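Local structure of ATP phosphoribosyltransferase (Methanobacterium thermoautotrophicum, 2VD3) at the interface of chains A and B. The protein catalyses the first step of histidine biosynthesis, the magnesium-dependent condensation of ATP with 5-phosphoribose 1-diphosphate, and is captured here in its histidine-inhibited form. Coordinates in Å, arbitrary orientation; residue numbers count along the deposited sequence, not the author numbering. Chains: chain A/B, ATP phosphoribosyltransferase.

Contact 1: the interface of chains A and B. Residues chain A 163-164; chain B 32, 39, 41.
The side chain of A:Ser163 is turned (chi1 -30°) to bring its hydroxyl OG beside its own backbone N and toward B:Asp32, while B:Lys41, bent at its third torsion (chi3 -76°), lays its outer methylenes against the same serine. From that setting A:Ser163 OG donates a hydrogen bond of 2.6 Å to the backbone carbonyl O of B:Asp32. The donor lies nearly in line with the carbonyl, at a C=O...OG angle of 155°, and tilts somewhat from the carbonyl plane. What is recognised is thus the main chain of B:Asp32, whose carboxylate points away. The lysine contributes through its length: its CG lies 3.7 Å from the methyl CG2 of A:Thr164, where the two side chains run alongside one another, heading opposite ways. Farther along, B:Lys41 CE rests 3.8 Å from A:Ser163 CB. A loop-to-loop bond thus works beside an aliphatic contact with strand 39-42. A:Ser163 and A:Thr164 lie in the loop between strand 157-162 and helix 166-170, within the Ser-Thr-Gly-x-Thr end of the family signature, which is thought to hold the phosphate of phosphoribosyl diphosphate. The partner is strand 39-42 and a nearby loop of the other subunit, and it may therefore steady a substrate-binding segment. The terminal amine NZ of B:Lys41 ends 3.8 Å from the backbone O of A:Ser163, too far for a hydrogen bond.

Contact 2: the interface of chains A and B. Residues chain A 220, 280, 282; chain B 218, 258, 282, 284.
Backbone atoms of A:Met220 and A:Leu280, two residues that press on chain B, set the stage: the carbonyl O of A:Met220 lies 2.7 Å from the amide N of A:Leu280, and the amide N of A:Met220 lies 2.8 Å from the carbonyl O of A:Leu280. This reciprocal spacing, typical of neighbouring antiparallel strands, holds the two side chains close together facing the neighbouring subunit. Their side chains meet chain B through carbon and sulfur. The methionine chain, bent at its last torsion (chi3 85°), brings its methyl CE to 3.8 Å from CD2 of B:Leu218, and the two side chains meet tip to tip. The thioether SD of A:Met220 is almost as near to the same methyl. A:Leu280 likewise meets B:Val258 end to end, its CD1 3.7 Å from the valine CG2, with the other leucine methyl slightly farther off. B:Ile284 flanks this pair more loosely through its CD1. The two copies of one valine also face each other: A:Val282 and B:Val282 cross at about a right angle, with their CG1 methyls 4.2 Å apart. The same strands serve on both sides, but mostly with different residues opposed, in keeping with an interface that is not an exact two-fold. B:Val258 also belongs to the histidine pocket, so the contact adjoins the inhibitor site. In the fold, strands 216-224 and 279-283 of the C-terminal domain of chain A face strands 216-224, 252-260 and 279-283 of the same domain in chain B.

Contact 3: the interface of chains A and B. Residues chain A 217, 261, 264; chain B 27, 286.
A:Glu261 and B:Arg286 approach from opposite directions in a bidentate carboxylate-guanidinium salt bridge, between residues of the C-terminal regulatory domain that marks the long subfamily of ATP phosphoribosyltransferases. Bent at its third torsion (chi3 -104°), the arginine presents its NH1/NH2 end. NH2 of B:Arg286 donates to OE1 of A:Glu261 at 2.8 Å, and NH1 of B:Arg286 donates to OE2 of A:Glu261 at 2.9 Å. Both oxygens are met on their syn sides and lie near the guanidinium plane, but the carboxylate and guanidinium planes are turned 41° apart, so the pairing is twisted. A further hydrogen bond of 3.1 Å runs from B:Arg286 NH2 to A:Glu261 OE2. A second arginine comes from chain A itself: OE1 of A:Glu261 sits above one face of the A:Arg217 guanidinium, toward its rim, with a 3.4 Å salt bridge to A:Arg217 NH2. The two guanidinium groups stand almost perpendicular, at 84°, and NH1 of A:Arg217 reaches the edge of B:Arg286 in its plane. Sharing one carboxylate would probably stabilise these neighbouring positive charges. Were A:Glu261 an alanine, both arginines would probably be left without their shared counter-charge and the B:Arg286 guanidinium would be freer to turn. On the NH1 side of the pair, A:Val264, at the start of helix 264-272, crosses the arginine at about a right angle, its CG2 3.8 Å from B:Arg286 NH1. On one face of the B:Arg286 guanidinium lies the backbone N of B:Gly27, toward the rim.

Contact 1: the interface of chains A and B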
loop_
_atom_site.group_PDB
_atom_site.type_symbol
_atom_site.label_atom_id
_atom_site.label_comp_id
_atom_site.label_asym_id
_atom_site.label_seq_id
_atom_site.Cartn_x
_atom_site.Cartn_y
_atom_site.Cartn_z
ATOM N N SER A 163 18.005 -18.727 -3.725
ATOM C CA SER A 163 19.078 -19.078 -2.780
ATOM C C SER A 163 18.826 -20.468 -2.218
ATOM O O SER A 163 19.769 -21.212 -1.939
ATOM C CB SER A 163 19.153 -18.107 -1.599
ATOM O OG SER A 163 18.729 -16.805 -1.940
ATOM N N THR A 164 17.547 -20.792 -2.038
ATOM C CA THR A 164 17.108 -22.074 -1.498
ATOM C C THR A 164 16.186 -22.754 -2.496
ATOM O O THR A 164 15.322 -22.103 -3.101
ATOM C CB THR A 164 16.319 -21.899 -0.175
ATOM O OG1 THR A 164 15.378 -20.824 -0.314
ATOM C CG2 THR A 164 17.258 -21.615 1.000
ATOM N N ASP B 32 21.252 -13.381 1.698
ATOM C CA ASP B 32 20.825 -13.503 0.292
ATOM C C ASP B 32 19.327 -13.778 0.160
ATOM O O ASP B 32 18.894 -14.558 -0.696
ATOM C CB ASP B 32 21.651 -14.575 -0.441
ATOM C CG ASP B 32 23.128 -14.243 -0.486
ATOM O OD1 ASP B 32 23.462 -13.064 -0.713
ATOM O OD2 ASP B 32 23.957 -15.161 -0.312
ATOM N N PHE B 39 11.416 -19.123 3.147
ATOM C CA PHE B 39 12.651 -19.498 3.834
ATOM C C PHE B 39 13.800 -18.605 3.388
ATOM O O PHE B 39 13.769 -18.044 2.292
ATOM C CB PHE B 39 13.004 -20.963 3.573
ATOM C CG PHE B 39 11.949 -21.926 4.015
ATOM C CD1 PHE B 39 11.002 -22.401 3.111
ATOM C CD2 PHE B 39 11.891 -22.358 5.340
ATOM C CE1 PHE B 39 10.018 -23.299 3.519
ATOM C CE2 PHE B 39 10.909 -23.250 5.757
ATOM C CZ PHE B 39 9.971 -23.725 4.843
ATOM N N LYS B 41 18.339 -18.324 3.921
ATOM C CA LYS B 41 19.613 -18.659 4.551
ATOM C C LYS B 41 20.050 -17.531 5.501
ATOM O O LYS B 41 19.538 -16.405 5.432
ATOM C CB LYS B 41 20.690 -18.938 3.494
ATOM C CG LYS B 41 20.292 -20.016 2.483
ATOM C CD LYS B 41 21.472 -20.537 1.681
ATOM C CE LYS B 41 21.910 -19.566 0.610
ATOM N NZ LYS B 41 23.006 -20.150 -0.198
#

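Contact 2: the interface of chains A and B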
loop_
_atom_site.group_PDB
_atom_site.type_symbol
_atom_site.label_atom_id
_atom_site.label_comp_id
_atom_site.label_asym_id
_atom_site.label_seq_id
_atom_site.Cartn_x
_atom_site.Cartn_y
_atom_site.Cartn_z
ATOM N N MET A 220 37.265 -8.167 22.693
ATOM C CA MET A 220 38.003 -7.655 23.855
ATOM C C MET A 220 37.675 -8.469 25.104
ATOM O O MET A 220 36.537 -8.908 25.284
ATOM C CB MET A 220 37.647 -6.190 24.133
ATOM C CG MET A 220 37.873 -5.235 22.989
ATOM S SD MET A 220 36.977 -3.685 23.194
ATOM C CE MET A 220 38.082 -2.721 24.216
ATOM N N LEU A 280 33.834 -8.875 25.140
ATOM C CA LEU A 280 33.091 -7.914 24.353
ATOM C C LEU A 280 33.330 -8.197 22.897
ATOM O O LEU A 280 34.455 -8.532 22.480
ATOM C CB LEU A 280 33.541 -6.480 24.656
ATOM C CG LEU A 280 33.908 -6.063 26.083
ATOM C CD1 LEU A 280 34.308 -4.612 26.078
ATOM C CD2 LEU A 280 32.772 -6.331 27.082
ATOM N N VAL A 282 32.864 -6.051 19.585
ATOM C CA VAL A 282 32.676 -4.672 19.136
ATOM C C VAL A 282 32.640 -4.684 17.598
ATOM O O VAL A 282 33.448 -5.376 16.977
ATOM C CB VAL A 282 33.855 -3.776 19.633
ATOM C CG1 VAL A 282 33.663 -2.321 19.243
ATOM C CG2 VAL A 282 34.035 -3.885 21.131
ATOM N N LEU B 218 30.851 1.092 25.458
ATOM C CA LEU B 218 32.270 1.224 25.816
ATOM C C LEU B 218 32.690 2.698 25.775
ATOM O O LEU B 218 32.767 3.304 24.695
ATOM C CB LEU B 218 33.161 0.374 24.894
ATOM C CG LEU B 218 34.686 0.437 25.070
ATOM C CD1 LEU B 218 35.136 -0.303 26.303
ATOM C CD2 LEU B 218 35.404 -0.112 23.836
ATOM N N VAL B 258 33.577 -0.312 30.156
ATOM C CA VAL B 258 32.192 -0.613 29.815
ATOM C C VAL B 258 31.313 0.092 30.849
ATOM O O VAL B 258 31.547 -0.024 32.057
ATOM C CB VAL B 258 31.925 -2.136 29.838
ATOM C CG1 VAL B 258 30.509 -2.444 29.347
ATOM C CG2 VAL B 258 32.962 -2.884 29.005
ATOM N N VAL B 282 31.352 4.181 22.356
ATOM C CA VAL B 282 31.519 3.229 21.258
ATOM C C VAL B 282 30.517 2.083 21.480
ATOM O O VAL B 282 30.365 1.620 22.612
ATOM C CB VAL B 282 32.976 2.666 21.245
ATOM C CG1 VAL B 282 33.208 1.723 20.078
ATOM C CG2 VAL B 282 33.996 3.783 21.212
ATOM N N ILE B 284 28.786 -1.631 21.651
ATOM C CA ILE B 284 29.178 -3.008 21.899
ATOM C C ILE B 284 28.078 -3.923 21.358
ATOM O O ILE B 284 26.917 -3.789 21.743
ATOM C CB ILE B 284 29.405 -3.280 23.418
ATOM C CG1 ILE B 284 30.513 -2.368 23.972
ATOM C CG2 ILE B 284 29.742 -4.753 23.658
ATOM C CD1 ILE B 284 30.685 -2.422 25.501
#

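Contact 3: the interface of chains A and B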
loop_
_atom_site.group_PDB
_atom_site.type_symbol
_atom_site.label_atom_id
_atom_site.label_comp_id
_atom_site.label_asym_id
_atom_site.label_seq_id
_atom_site.Cartn_x
_atom_site.Cartn_y
_atom_site.Cartn_z
ATOM N N ARG A 217 34.832 -9.173 13.645
ATOM C CA ARG A 217 34.518 -8.331 14.796
ATOM C C ARG A 217 35.781 -8.119 15.619
ATOM O O ARG A 217 36.738 -8.893 15.493
ATOM C CB ARG A 217 33.424 -8.968 15.664
ATOM C CG ARG A 217 32.086 -9.240 14.988
ATOM C CD ARG A 217 31.387 -7.969 14.510
ATOM N NE ARG A 217 29.939 -8.159 14.410
ATOM C CZ ARG A 217 29.300 -8.684 13.363
ATOM N NH1 ARG A 217 27.976 -8.818 13.398
ATOM N NH2 ARG A 217 29.969 -9.077 12.287
ATOM N N GLU A 261 33.848 -14.369 12.516
ATOM C CA GLU A 261 32.607 -14.916 13.081
ATOM C C GLU A 261 32.522 -16.445 13.125
ATOM O O GLU A 261 31.849 -16.992 13.995
ATOM C CB GLU A 261 31.386 -14.348 12.358
ATOM C CG GLU A 261 31.120 -12.873 12.663
ATOM C CD GLU A 261 30.173 -12.657 13.836
ATOM O OE1 GLU A 261 29.109 -12.039 13.618
ATOM O OE2 GLU A 261 30.484 -13.090 14.968
ATOM N N VAL A 264 34.246 -17.281 16.647
ATOM C CA VAL A 264 33.853 -16.684 17.941
ATOM C C VAL A 264 33.240 -17.640 18.992
ATOM O O VAL A 264 33.599 -17.560 20.164
ATOM C CB VAL A 264 33.024 -15.351 17.805
ATOM C CG1 VAL A 264 33.331 -14.656 16.499
ATOM C CG2 VAL A 264 31.531 -15.579 17.930
ATOM N N GLY B 27 25.410 -12.538 14.879
ATOM C CA GLY B 27 26.229 -13.162 13.839
ATOM C C GLY B 27 25.453 -14.069 12.895
ATOM O O GLY B 27 26.048 -14.804 12.101
ATOM N N ARG B 286 28.025 -7.529 21.459
ATOM C CA ARG B 286 27.798 -8.709 22.304
ATOM C C ARG B 286 28.670 -8.626 23.537
ATOM O O ARG B 286 29.848 -8.262 23.447
ATOM C CB ARG B 286 28.172 -9.983 21.559
ATOM C CG ARG B 286 27.134 -10.506 20.616
ATOM C CD ARG B 286 27.723 -11.523 19.639
ATOM N NE ARG B 286 27.909 -10.954 18.309
ATOM C CZ ARG B 286 28.444 -11.599 17.275
ATOM N NH1 ARG B 286 28.866 -12.859 17.389
ATOM N NH2 ARG B 286 28.557 -10.983 16.108
#

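Contacts 2 and 3 are neighbours, with the centres of their C-alpha atoms about 12 Å apart, whereas contact 1 lies about 21 Å from contact 3 and about 31 Å from contact 2. Strand 216-224 of chain A serves both contact 2 and contact 3. Those distances place contact 3 roughly between the other two, and its B:Gly27 comes from the N-terminal part of chain B, which also supplies contact 1. The same two subunits are therefore joined near a probable substrate loop at contact 1 and beside the histidine pocket at contact 2, so inhibitor binding might be felt across the hexameric assembly.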